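Long-range contacts in Lmo2446 protein (Listeria monocytogenes serovar 1/2a, PDB 5I0D), which is a multidomain protein of glycoside hydrolase family 31, with a TIM barrel, several beta-rich domains and a family 6 carbohydrate-binding module: residues I705-K710 / S836-Y841; R850-S855 / D866-A871; Y989-R994 / D1057-K1062; E1000-T1005 / A1052-D1057. All coordinates share one frame; numbering follows the deposited sequence. Where two conformers were deposited one is given.

In the fold
The four contacts follow the C-terminal half of the chain from the TIM barrel to the carbohydrate-binding module. Contacts 1 and 2 have centres 12 Å apart and share a sheet. Strand 835-842 of contact 1 pairs with strand 848-857 of contact 2, for example through Phe840 O and Arg850 N at 2.8 Å. Contacts 3 and 4 form a second pair, with centres 15 Å apart. They share Asp1057, a calcium ligand, and contact 4 is nested inside the loop closed by contact 3. Contact 4 also holds four residues of a glycan pocket. The two pairs do not touch: contacts 2 and 3 are about 14 Å apart at their nearest atoms.

Contact 1 (I705-K710 / S836-Y841); sequences IYTAAK and SEYSFY
Thr707 OG1 accepts a hydrogen bond from the backbone N of Tyr841 at 3.1 Å, with an N-H...O angle of 157°. The same hydroxyl is bonded to Pro703 O, one turn back in its own helix. A strand amide and a helix carbonyl together fix its rotation. Chi1 of Thr707 (-65°) sets OG1 beside the residue's own N and sends the methyl CG2 the other way. Thr707 CG2 lies 3.2 Å from Tyr838 OH, with the carbonyl oxygen of Ser839 also close. Helix 702-715 comes from the C-terminal end of the TIM-barrel region. Strand 835-842 is an edge strand of a six-stranded antiparallel sheet. The axes of segments 705-710 and 836-841 run at 100° to each other and pass 7.6 Å apart. The contact thus joins the barrel to the beta-rich part that follows. The Tyr841 ring meets two side chains of the helix. Lys710 CD sits over the centre of its ring, 3.3 Å from Tyr841 CD1. The lysine then bends at its last torsion, and NZ forms a salt bridge with Asp714. Tyr706 comes to the edge of the Tyr841 ring, its CE2 3.4 Å from Tyr841 CE2, with the ring planes inclined to each other. One water bridges the phenols, 2.7 Å from Tyr706 OH and 2.6 Å from Tyr841 OH. It donates to Tyr706 OH, which is also bonded to Leu360 O.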
# COMPACT_ATOMS: atom_id res chain seq x y z
N ILE A 705 -16.11 2.23 -1.08
CA ILE A 705 -14.77 1.93 -1.58
C ILE A 705 -14.34 2.99 -2.60
O ILE A 705 -13.23 3.54 -2.53
CB ILE A 705 -14.71 0.49 -2.14
CG1 ILE A 705 -14.86 -0.51 -0.98
CG2 ILE A 705 -13.40 0.24 -2.90
CD1 ILE A 705 -15.02 -1.96 -1.40
N TYR A 706 -15.24 3.32 -3.53
CA TYR A 706 -14.88 4.25 -4.58
C TYR A 706 -14.77 5.68 -4.06
O TYR A 706 -13.94 6.44 -4.56
CB TYR A 706 -15.83 4.14 -5.76
CG TYR A 706 -15.26 4.72 -7.03
CD1 TYR A 706 -13.98 4.36 -7.49
CD2 TYR A 706 -15.99 5.61 -7.79
CE1 TYR A 706 -13.47 4.90 -8.66
CE2 TYR A 706 -15.49 6.13 -8.96
CZ TYR A 706 -14.22 5.78 -9.39
OH TYR A 706 -13.73 6.33 -10.57
N THR A 707 -15.58 6.04 -3.05
CA THR A 707 -15.41 7.35 -2.39
C THR A 707 -14.01 7.41 -1.73
O THR A 707 -13.30 8.43 -1.81
CB THR A 707 -16.55 7.63 -1.38
OG1 THR A 707 -17.78 7.76 -2.09
CG2 THR A 707 -16.33 8.92 -0.59
N ALA A 708 -13.61 6.31 -1.10
CA ALA A 708 -12.25 6.24 -0.51
C ALA A 708 -11.17 6.34 -1.58
O ALA A 708 -10.16 7.02 -1.37
CB ALA A 708 -12.10 4.98 0.33
N ALA A 709 -11.38 5.71 -2.75
CA ALA A 709 -10.43 5.85 -3.87
C ALA A 709 -10.27 7.32 -4.28
O ALA A 709 -9.15 7.78 -4.55
CB ALA A 709 -10.86 5.01 -5.07
N LYS A 710 -11.38 8.04 -4.35
CA LYS A 710 -11.31 9.48 -4.67
C LYS A 710 -10.61 10.28 -3.57
O LYS A 710 -9.88 11.22 -3.86
CB LYS A 710 -12.69 10.07 -4.95
CG LYS A 710 -12.62 11.54 -5.39
CD LYS A 710 -13.91 12.03 -6.01
CE LYS A 710 -13.72 13.37 -6.71
NZ LYS A 710 -13.55 14.44 -5.70
N SER A 836 -21.82 13.82 13.00
CA SER A 836 -20.88 13.33 12.01
C SER A 836 -21.31 13.76 10.61
O SER A 836 -22.42 14.25 10.40
CB SER A 836 -20.66 11.82 12.15
OG SER A 836 -21.84 11.09 12.07
N GLU A 837 -20.36 13.70 9.68
CA GLU A 837 -20.63 14.13 8.32
C GLU A 837 -19.78 13.32 7.37
O GLU A 837 -18.74 12.78 7.77
CB GLU A 837 -20.39 15.65 8.16
CG GLU A 837 -18.99 16.12 8.50
CD GLU A 837 -18.91 17.62 8.85
OE1 GLU A 837 -19.78 18.42 8.41
OE2 GLU A 837 -17.95 18.00 9.58
N TYR A 838 -20.25 13.23 6.15
CA TYR A 838 -19.57 12.44 5.13
C TYR A 838 -19.86 13.04 3.78
O TYR A 838 -21.00 13.43 3.51
CB TYR A 838 -20.14 11.05 5.16
CG TYR A 838 -19.56 10.08 4.17
CD1 TYR A 838 -18.29 9.55 4.34
CD2 TYR A 838 -20.32 9.62 3.11
CE1 TYR A 838 -17.76 8.63 3.45
CE2 TYR A 838 -19.81 8.69 2.22
CZ TYR A 838 -18.54 8.20 2.39
OH TYR A 838 -18.07 7.26 1.51
N SER A 839 -18.84 13.09 2.93
CA SER A 839 -18.97 13.57 1.55
C SER A 839 -18.93 12.36 0.61
O SER A 839 -17.86 11.79 0.37
CB SER A 839 -17.84 14.54 1.24
OG SER A 839 -18.05 15.21 0.01
N PHE A 840 -20.09 11.96 0.10
CA PHE A 840 -20.22 10.80 -0.79
C PHE A 840 -19.90 11.18 -2.24
O PHE A 840 -20.43 12.15 -2.76
CB PHE A 840 -21.66 10.27 -0.69
CG PHE A 840 -21.99 9.19 -1.68
CD1 PHE A 840 -21.14 8.11 -1.86
CD2 PHE A 840 -23.16 9.26 -2.43
CE1 PHE A 840 -21.44 7.12 -2.78
CE2 PHE A 840 -23.46 8.27 -3.35
CZ PHE A 840 -22.60 7.19 -3.52
N TYR A 841 -19.04 10.42 -2.90
CA TYR A 841 -18.74 10.61 -4.33
C TYR A 841 -19.77 9.87 -5.18
O TYR A 841 -19.68 8.68 -5.40
CB TYR A 841 -17.33 10.15 -4.65
CG TYR A 841 -16.86 10.30 -6.10
CD1 TYR A 841 -17.09 11.46 -6.83
CD2 TYR A 841 -16.15 9.27 -6.72
CE1 TYR A 841 -16.65 11.60 -8.13
CE2 TYR A 841 -15.71 9.42 -8.03
CZ TYR A 841 -15.97 10.58 -8.73
OH TYR A 841 -15.50 10.71 -10.01
O HOH W 1 -14.70 8.70 -11.53

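Contact 2 (R850-S855 / D866-A871); sequences RDISVS and DLPAMA
Arg850 folds over Pro868 and Met870 by way of a bend near its root. Chi1 (-48°) places CG beside the backbone N, and chi2 (-70°) then turns the chain toward the loop after Leu867. Arg850 CB rests 3.8 Å from Pro868 CG. Farther out, Arg850 CD is 3.8 Å from the selenium of Met870, which is modelled as selenomethionine. Chi2 of Met870 (-76°) curls SE back to the aliphatic part of the arginine, while the bend at chi3 turns only the terminal methyl. One face of the guanidinium lies above Met870 CA. Arg850 NE forms a salt bridge with Asp842, which probably helps to orient the group. Ile852 packs CG1 against Pro868 CD at 3.6 Å, the two side chains meeting at a slant. Beyond the proline the strands pair. Ser853 and Asp866 form an antiparallel hydrogen-bonded pair, with Asp866 N to Ser853 O at 2.8 Å and Ser853 N to Asp866 O longer, at 3.3 Å. A water donates to Asp851 O. The segments belong to the hairpin 848-857/862-867. Strand 835-842 flanks it next to 848-857, and strand 929-934 lies next to 862-867. Ile852 and Met870 both pack on Phe828 of strand 825-830, which belongs to a second sheet.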
# COMPACT_ATOMS: atom_id res chain seq x y z
N ARG A 850 -22.03 14.47 -2.49
CA ARG A 850 -23.26 14.57 -1.70
C ARG A 850 -22.89 14.66 -0.22
O ARG A 850 -22.39 13.69 0.34
CB ARG A 850 -24.15 13.34 -1.90
CG ARG A 850 -24.39 12.95 -3.34
CD ARG A 850 -25.26 13.94 -4.08
NE ARG A 850 -25.60 13.45 -5.41
CZ ARG A 850 -26.27 14.15 -6.34
NH1 ARG A 850 -26.67 15.40 -6.10
NH2 ARG A 850 -26.53 13.60 -7.53
N ASP A 851 -23.11 15.83 0.38
CA ASP A 851 -22.71 16.08 1.77
C ASP A 851 -23.82 15.68 2.70
O ASP A 851 -24.87 16.32 2.71
CB ASP A 851 -22.36 17.55 1.97
CG ASP A 851 -21.15 17.98 1.16
OD1 ASP A 851 -20.22 17.18 0.90
OD2 ASP A 851 -21.13 19.15 0.75
N ILE A 852 -23.61 14.60 3.46
CA ILE A 852 -24.62 14.05 4.37
C ILE A 852 -24.16 14.27 5.80
O ILE A 852 -22.98 14.10 6.10
CB ILE A 852 -24.79 12.54 4.18
CG1 ILE A 852 -25.17 12.22 2.75
CG2 ILE A 852 -25.86 11.98 5.12
CD1 ILE A 852 -24.74 10.82 2.39
N SER A 853 -25.07 14.65 6.68
CA SER A 853 -24.72 14.83 8.08
C SER A 853 -25.77 14.23 8.98
O SER A 853 -26.96 14.23 8.67
CB SER A 853 -24.49 16.30 8.41
OG SER A 853 -25.65 17.07 8.15
N VAL A 854 -25.29 13.74 10.12
CA VAL A 854 -26.12 13.07 11.11
C VAL A 854 -25.85 13.77 12.44
O VAL A 854 -24.70 14.05 12.77
CB VAL A 854 -25.77 11.58 11.21
CG1 VAL A 854 -26.56 10.91 12.33
CG2 VAL A 854 -26.02 10.87 9.88
N SER A 855 -26.93 14.09 13.15
CA SER A 855 -26.84 14.64 14.51
C SER A 855 -27.55 13.69 15.48
O SER A 855 -28.80 13.55 15.47
CB SER A 855 -27.45 16.03 14.56
OG SER A 855 -27.24 16.60 15.84
N ASP A 866 -29.47 14.98 7.83
CA ASP A 866 -29.64 16.02 6.82
C ASP A 866 -29.17 15.42 5.49
O ASP A 866 -27.97 15.28 5.24
CB ASP A 866 -28.87 17.28 7.21
CG ASP A 866 -29.48 17.99 8.41
OD1 ASP A 866 -30.71 17.85 8.65
OD2 ASP A 866 -28.73 18.70 9.12
N LEU A 867 -30.15 15.03 4.67
CA LEU A 867 -29.91 14.37 3.41
C LEU A 867 -29.84 15.45 2.35
O LEU A 867 -30.75 16.28 2.24
CB LEU A 867 -31.06 13.39 3.13
CG LEU A 867 -30.88 12.44 1.97
CD1 LEU A 867 -29.94 11.30 2.38
CD2 LEU A 867 -32.24 11.91 1.55
N PRO A 868 -28.75 15.48 1.56
CA PRO A 868 -28.67 16.46 0.50
C PRO A 868 -29.60 16.07 -0.64
O PRO A 868 -30.15 14.96 -0.63
CB PRO A 868 -27.23 16.33 0.04
CG PRO A 868 -26.93 14.90 0.21
CD PRO A 868 -27.68 14.46 1.44
N ALA A 869 -29.73 16.97 -1.60
CA ALA A 869 -30.38 16.67 -2.87
C ALA A 869 -29.73 15.41 -3.44
O ALA A 869 -28.50 15.30 -3.43
CB ALA A 869 -30.19 17.81 -3.84
N MSE A 870 -30.55 14.46 -3.86
CA MSE A 870 -30.04 13.23 -4.47
C MSE A 870 -30.79 12.99 -5.74
O MSE A 870 -31.92 13.46 -5.91
CB MSE A 870 -30.23 11.99 -3.61
CG MSE A 870 -29.79 12.12 -2.17
SE MSE A 870 -27.82 12.05 -2.09
CE MSE A 870 -27.61 10.13 -2.41
N ALA A 871 -30.17 12.23 -6.64
CA ALA A 871 -30.78 11.82 -7.88
C ALA A 871 -31.53 10.50 -7.75
O ALA A 871 -32.27 10.14 -8.64
CB ALA A 871 -29.71 11.71 -8.97
O HOH W 2 -25.71 17.91 5.40
O HOH W 3 -26.52 17.61 11.09

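Contact 3 (Y989-R994 / D1057-K1062); sequences YTMEVR and DHVVIK. With CA (calcium ion), chain S.
Arg994 faces two residues of the partner strand, Asp1057 and His1058, in a classic beta bulge. Arg994 N donates to His1058 O at 3.0 Å, while Arg994 O accepts from Asp1057 N at 2.9 Å. The extra residue is Asp1057, whose backbone departs from strand values (psi -52°). The bulge points the Asp1057 side chain the same way as that of Arg994, and the two lie side by side. Arg994 NH1 makes a salt bridge to Asp1057 OD2 at 2.8 Å. The oxygen lies near the guanidinium plane, although the carboxylate is turned 58° from it. Asp1057 OD1, at 2.3 Å, and its carbonyl O, at 2.4 Å, bind the calcium ion. The arginine probably steadies this carboxylate, and Gly959 O is a further partner of NH1. His1058 lies with one ring face under Arg994 CB. Its ND1 is bonded to Thr961 OG1, and a water links its NE2 to Glu992 OE1. Farther along the same face, Lys1062 NZ forms a salt bridge to Glu992 OE2; the modelled separation is unusually short and its exact length doubtful. NZ meets this oxygen on the anti side and has a second partner in Glu1030. On the other face, Met991, modelled as selenomethionine, packs its CG 3.9 Å from Ile1061 CD1, and Val1059 lies beside them. These side chains reach strands 975-981 and 1039-1045 of the facing sheet. Two sheets with an apolar interior and a structural calcium site are characteristic of the beta-sandwich of family 6 carbohydrate-binding modules.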
# COMPACT_ATOMS: atom_id res chain seq x y z
N TYR A 989 -28.50 7.00 34.26
CA TYR A 989 -29.25 6.49 33.11
C TYR A 989 -30.28 5.50 33.60
O TYR A 989 -30.26 5.07 34.76
CB TYR A 989 -28.31 5.77 32.13
CG TYR A 989 -27.36 6.67 31.37
CD1 TYR A 989 -26.10 6.99 31.87
CD2 TYR A 989 -27.71 7.18 30.12
CE1 TYR A 989 -25.23 7.81 31.16
CE2 TYR A 989 -26.85 8.01 29.41
CZ TYR A 989 -25.61 8.30 29.91
OH TYR A 989 -24.78 9.12 29.19
N THR A 990 -31.18 5.14 32.69
CA THR A 990 -32.10 4.05 32.92
C THR A 990 -31.65 2.90 32.05
O THR A 990 -31.44 3.10 30.85
CB THR A 990 -33.52 4.46 32.51
OG1 THR A 990 -33.93 5.53 33.35
CG2 THR A 990 -34.49 3.29 32.68
N MSE A 991 -31.46 1.74 32.65
CA MSE A 991 -31.14 0.54 31.90
C MSE A 991 -32.42 -0.26 31.72
O MSE A 991 -33.02 -0.71 32.71
CB MSE A 991 -30.04 -0.24 32.60
CG MSE A 991 -29.75 -1.55 31.87
SE MSE A 991 -28.17 -2.45 32.65
CE MSE A 991 -28.97 -2.87 34.39
N GLU A 992 -32.87 -0.41 30.48
CA GLU A 992 -33.99 -1.30 30.18
C GLU A 992 -33.46 -2.72 30.12
O GLU A 992 -32.47 -2.97 29.44
CB GLU A 992 -34.60 -0.97 28.83
CG GLU A 992 -35.34 0.34 28.77
CD GLU A 992 -36.10 0.53 27.47
OE1 GLU A 992 -35.83 -0.20 26.48
OE2 GLU A 992 -36.95 1.44 27.41
N VAL A 993 -34.09 -3.64 30.83
CA VAL A 993 -33.73 -5.06 30.79
C VAL A 993 -34.90 -5.79 30.17
O VAL A 993 -35.98 -5.77 30.75
CB VAL A 993 -33.44 -5.61 32.21
CG1 VAL A 993 -33.16 -7.11 32.18
CG2 VAL A 993 -32.28 -4.85 32.85
N ARG A 994 -34.71 -6.39 29.00
CA ARG A 994 -35.79 -7.07 28.30
C ARG A 994 -35.61 -8.57 28.47
O ARG A 994 -34.53 -9.10 28.22
CB ARG A 994 -35.87 -6.68 26.83
CG ARG A 994 -37.06 -7.27 26.09
CD ARG A 994 -37.35 -6.51 24.80
NE ARG A 994 -38.63 -6.85 24.18
CZ ARG A 994 -38.81 -7.66 23.14
NH1 ARG A 994 -37.77 -8.26 22.54
NH2 ARG A 994 -40.02 -7.86 22.65
N ASP A 1057 -33.00 -11.09 26.83
CA ASP A 1057 -32.92 -10.71 25.43
C ASP A 1057 -31.81 -9.69 25.13
O ASP A 1057 -31.01 -9.88 24.16
CB ASP A 1057 -34.26 -10.16 24.94
CG ASP A 1057 -34.23 -9.77 23.49
OD1 ASP A 1057 -33.33 -10.25 22.76
OD2 ASP A 1057 -35.10 -8.97 23.08
N HIS A 1058 -31.83 -8.61 25.92
CA HIS A 1058 -30.95 -7.45 25.75
C HIS A 1058 -31.05 -6.46 26.90
O HIS A 1058 -31.98 -6.53 27.71
CB HIS A 1058 -31.20 -6.71 24.40
CG HIS A 1058 -32.50 -5.95 24.30
ND1 HIS A 1058 -33.34 -6.07 23.22
CD2 HIS A 1058 -33.06 -5.01 25.09
CE1 HIS A 1058 -34.38 -5.27 23.36
NE2 HIS A 1058 -34.24 -4.62 24.49
N VAL A 1059 -30.11 -5.51 26.91
CA VAL A 1059 -30.29 -4.26 27.66
C VAL A 1059 -30.22 -3.07 26.73
O VAL A 1059 -29.53 -3.12 25.70
CB VAL A 1059 -29.29 -4.10 28.84
CG1 VAL A 1059 -29.39 -5.28 29.79
CG2 VAL A 1059 -27.85 -3.94 28.39
N VAL A 1060 -30.90 -2.00 27.11
CA VAL A 1060 -30.87 -0.73 26.40
C VAL A 1060 -30.54 0.32 27.45
O VAL A 1060 -31.09 0.28 28.56
CB VAL A 1060 -32.23 -0.43 25.74
CG1 VAL A 1060 -32.33 1.02 25.27
CG2 VAL A 1060 -32.49 -1.38 24.59
N ILE A 1061 -29.67 1.25 27.09
CA ILE A 1061 -29.35 2.39 27.93
C ILE A 1061 -30.02 3.62 27.38
O ILE A 1061 -29.89 3.93 26.18
CB ILE A 1061 -27.83 2.61 27.97
CG1 ILE A 1061 -27.10 1.36 28.45
CG2 ILE A 1061 -27.46 3.82 28.84
CD1 ILE A 1061 -27.54 0.85 29.81
N LYS A 1062 -30.75 4.34 28.23
CA LYS A 1062 -31.42 5.57 27.83
C LYS A 1062 -31.36 6.59 28.95
O LYS A 1062 -31.09 6.25 30.10
CB LYS A 1062 -32.85 5.28 27.46
CG LYS A 1062 -33.73 4.77 28.58
CD LYS A 1062 -35.15 4.55 28.09
CE LYS A 1062 -36.01 3.95 29.19
NZ LYS A 1062 -37.38 3.58 28.72
CA CA S . -31.22 -10.72 21.92
O HOH W 4 -35.92 -3.02 25.96

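Contact 4 (E1000-T1005 / A1052-D1057); sequences EDATRT and AGINFD. With CA (calcium ion), chain S; GLC (alpha-D-glucopyranose), chain D; GLC (alpha-D-glucopyranose), chain B.
Ala1002 and Ala1052 bring their backbones closest, CA to CA at 4.9 Å, where the chain turns through Ala1052 with a positive phi (76°) before entering strand 1054-1062. Arg1004 reaches back to that turn. A bend at chi2 (-72°) brings its guanidinium end-on to Ala1052 O, which accepts from both NH1, at 2.8 Å, and NH2, at 3.0 Å. NH2 also donates to Thr1003 O of its own strand, so the group is held from two sides. Ile1054 lies over one guanidinium face with CG1 and CD1. Its other branch packs tightly, with Ile1054 CG2 3.4 Å from Ala1002 CB. Glu1000 runs past the methyl of Ala1052, its CG 3.4 Å from Ala1052 CB, and extends to the sugar. Glu1000 OE1 accepts from O6 of an alpha-D-glucopyranose (chain D) at 3.0 Å. The same O6 accepts from Gly1053 N at 2.8 Å in a nearly straight bond. The two segments thus hold one hydroxyl between them. A water also joins Glu1000 N to Gly1053 O. Two residues on, Asn1055 turns its amide to another alpha-D-glucopyranose (chain B). Asn1055 ND2 donates to O3 of this sugar (chain B) at 2.7 Å, and Asn1055 OD1 accepts from its O4. Glu1000, Ala1052, Gly1053 and Asn1055, with His957 and Trp1023, line a glycan pocket of the family 6 carbohydrate-binding module.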
# COMPACT_ATOMS: atom_id res chain seq x y z
N GLU A 1000 -42.68 -17.79 36.73
CA GLU A 1000 -42.76 -17.11 38.02
C GLU A 1000 -41.87 -15.87 38.08
O GLU A 1000 -40.95 -15.73 37.27
CB GLU A 1000 -42.34 -18.09 39.12
CG GLU A 1000 -40.88 -18.52 39.01
CD GLU A 1000 -40.57 -19.78 39.79
OE1 GLU A 1000 -39.89 -20.68 39.20
OE2 GLU A 1000 -40.98 -19.88 40.97
N ASP A 1001 -42.14 -14.99 39.04
CA ASP A 1001 -41.31 -13.81 39.29
C ASP A 1001 -39.85 -14.21 39.49
O ASP A 1001 -39.56 -15.22 40.13
CB ASP A 1001 -41.76 -13.06 40.56
CG ASP A 1001 -43.10 -12.35 40.41
OD1 ASP A 1001 -43.64 -12.23 39.29
OD2 ASP A 1001 -43.62 -11.91 41.45
N ALA A 1002 -38.94 -13.42 38.93
CA ALA A 1002 -37.52 -13.72 38.98
C ALA A 1002 -36.77 -12.55 39.59
O ALA A 1002 -37.30 -11.44 39.66
CB ALA A 1002 -36.99 -14.02 37.60
N THR A 1003 -35.55 -12.81 40.05
CA THR A 1003 -34.61 -11.75 40.45
C THR A 1003 -33.23 -12.11 39.96
O THR A 1003 -32.89 -13.29 39.80
CB THR A 1003 -34.56 -11.53 41.98
OG1 THR A 1003 -34.08 -12.72 42.61
CG2 THR A 1003 -35.96 -11.22 42.57
N ARG A 1004 -32.45 -11.08 39.66
CA ARG A 1004 -31.04 -11.24 39.33
C ARG A 1004 -30.29 -10.14 40.01
O ARG A 1004 -30.87 -9.14 40.42
CB ARG A 1004 -30.80 -11.17 37.82
CG ARG A 1004 -31.42 -12.31 37.01
CD ARG A 1004 -30.67 -13.60 37.23
NE ARG A 1004 -31.22 -14.68 36.43
CZ ARG A 1004 -32.37 -15.33 36.69
NH1 ARG A 1004 -32.76 -16.31 35.88
NH2 ARG A 1004 -33.12 -15.02 37.75
N THR A 1005 -28.98 -10.33 40.13
CA THR A 1005 -28.09 -9.35 40.74
C THR A 1005 -27.31 -8.66 39.62
O THR A 1005 -26.91 -9.32 38.67
CB THR A 1005 -27.17 -10.06 41.75
OG1 THR A 1005 -27.97 -10.72 42.74
CG2 THR A 1005 -26.24 -9.10 42.45
N ALA A 1052 -35.48 -18.24 40.10
CA ALA A 1052 -36.31 -18.49 38.90
C ALA A 1052 -35.59 -18.31 37.57
O ALA A 1052 -34.64 -17.55 37.47
CB ALA A 1052 -37.58 -17.65 38.93
N GLY A 1053 -36.06 -19.03 36.56
CA GLY A 1053 -35.51 -18.91 35.22
C GLY A 1053 -36.04 -17.73 34.44
O GLY A 1053 -37.22 -17.35 34.57
N ILE A 1054 -35.18 -17.14 33.63
CA ILE A 1054 -35.60 -16.15 32.64
C ILE A 1054 -34.95 -16.45 31.30
O ILE A 1054 -33.99 -17.23 31.21
CB ILE A 1054 -35.24 -14.70 33.06
CG1 ILE A 1054 -33.73 -14.45 33.02
CG2 ILE A 1054 -35.80 -14.39 34.44
CD1 ILE A 1054 -33.35 -13.00 33.33
N ASN A 1055 -35.49 -15.82 30.28
CA ASN A 1055 -34.78 -15.67 29.02
C ASN A 1055 -34.42 -14.21 28.91
O ASN A 1055 -35.30 -13.37 29.08
CB ASN A 1055 -35.67 -16.11 27.87
CG ASN A 1055 -35.88 -17.61 27.87
OD1 ASN A 1055 -35.12 -18.36 28.48
ND2 ASN A 1055 -36.93 -18.06 27.18
N PHE A 1056 -33.15 -13.91 28.64
CA PHE A 1056 -32.60 -12.54 28.74
C PHE A 1056 -32.27 -12.08 27.32
O PHE A 1056 -31.38 -12.62 26.68
CB PHE A 1056 -31.37 -12.60 29.64
CG PHE A 1056 -30.69 -11.27 29.94
CD1 PHE A 1056 -31.26 -10.03 29.64
CD2 PHE A 1056 -29.47 -11.28 30.60
CE1 PHE A 1056 -30.59 -8.85 29.94
CE2 PHE A 1056 -28.81 -10.11 30.94
CZ PHE A 1056 -29.37 -8.89 30.60
N ASP A 1057 -33.00 -11.09 26.83
CA ASP A 1057 -32.92 -10.71 25.43
C ASP A 1057 -31.81 -9.69 25.13
O ASP A 1057 -31.01 -9.88 24.16
CB ASP A 1057 -34.26 -10.16 24.94
CG ASP A 1057 -34.23 -9.77 23.49
OD1 ASP A 1057 -33.33 -10.25 22.76
OD2 ASP A 1057 -35.10 -8.97 23.08
CA CA S . -31.22 -10.72 21.92
C1 GLC D . -35.92 -22.75 33.90
C2 GLC D . -35.78 -24.07 34.65
C3 GLC D . -37.16 -24.69 34.89
C4 GLC D . -38.07 -23.69 35.59
C5 GLC D . -38.08 -22.33 34.90
C6 GLC D . -38.81 -21.29 35.74
O2 GLC D . -34.92 -24.93 33.90
O3 GLC D . -36.98 -25.85 35.71
O4 GLC D . -39.41 -24.18 35.60
O5 GLC D . -36.75 -21.87 34.66
O6 GLC D . -38.02 -20.96 36.88
C1 GLC B . -38.86 -23.20 29.34
C2 GLC B . -38.74 -22.17 28.22
C3 GLC B . -37.29 -21.79 27.98
C4 GLC B . -36.65 -21.30 29.28
C5 GLC B . -36.87 -22.34 30.37
C6 GLC B . -36.35 -21.90 31.72
O2 GLC B . -39.33 -22.65 27.01
O3 GLC B . -37.25 -20.78 26.97
O4 GLC B . -35.25 -21.09 29.07
O5 GLC B . -38.26 -22.65 30.52
O6 GLC B . -36.43 -23.03 32.59
O HOH W 5 -40.01 -17.54 35.30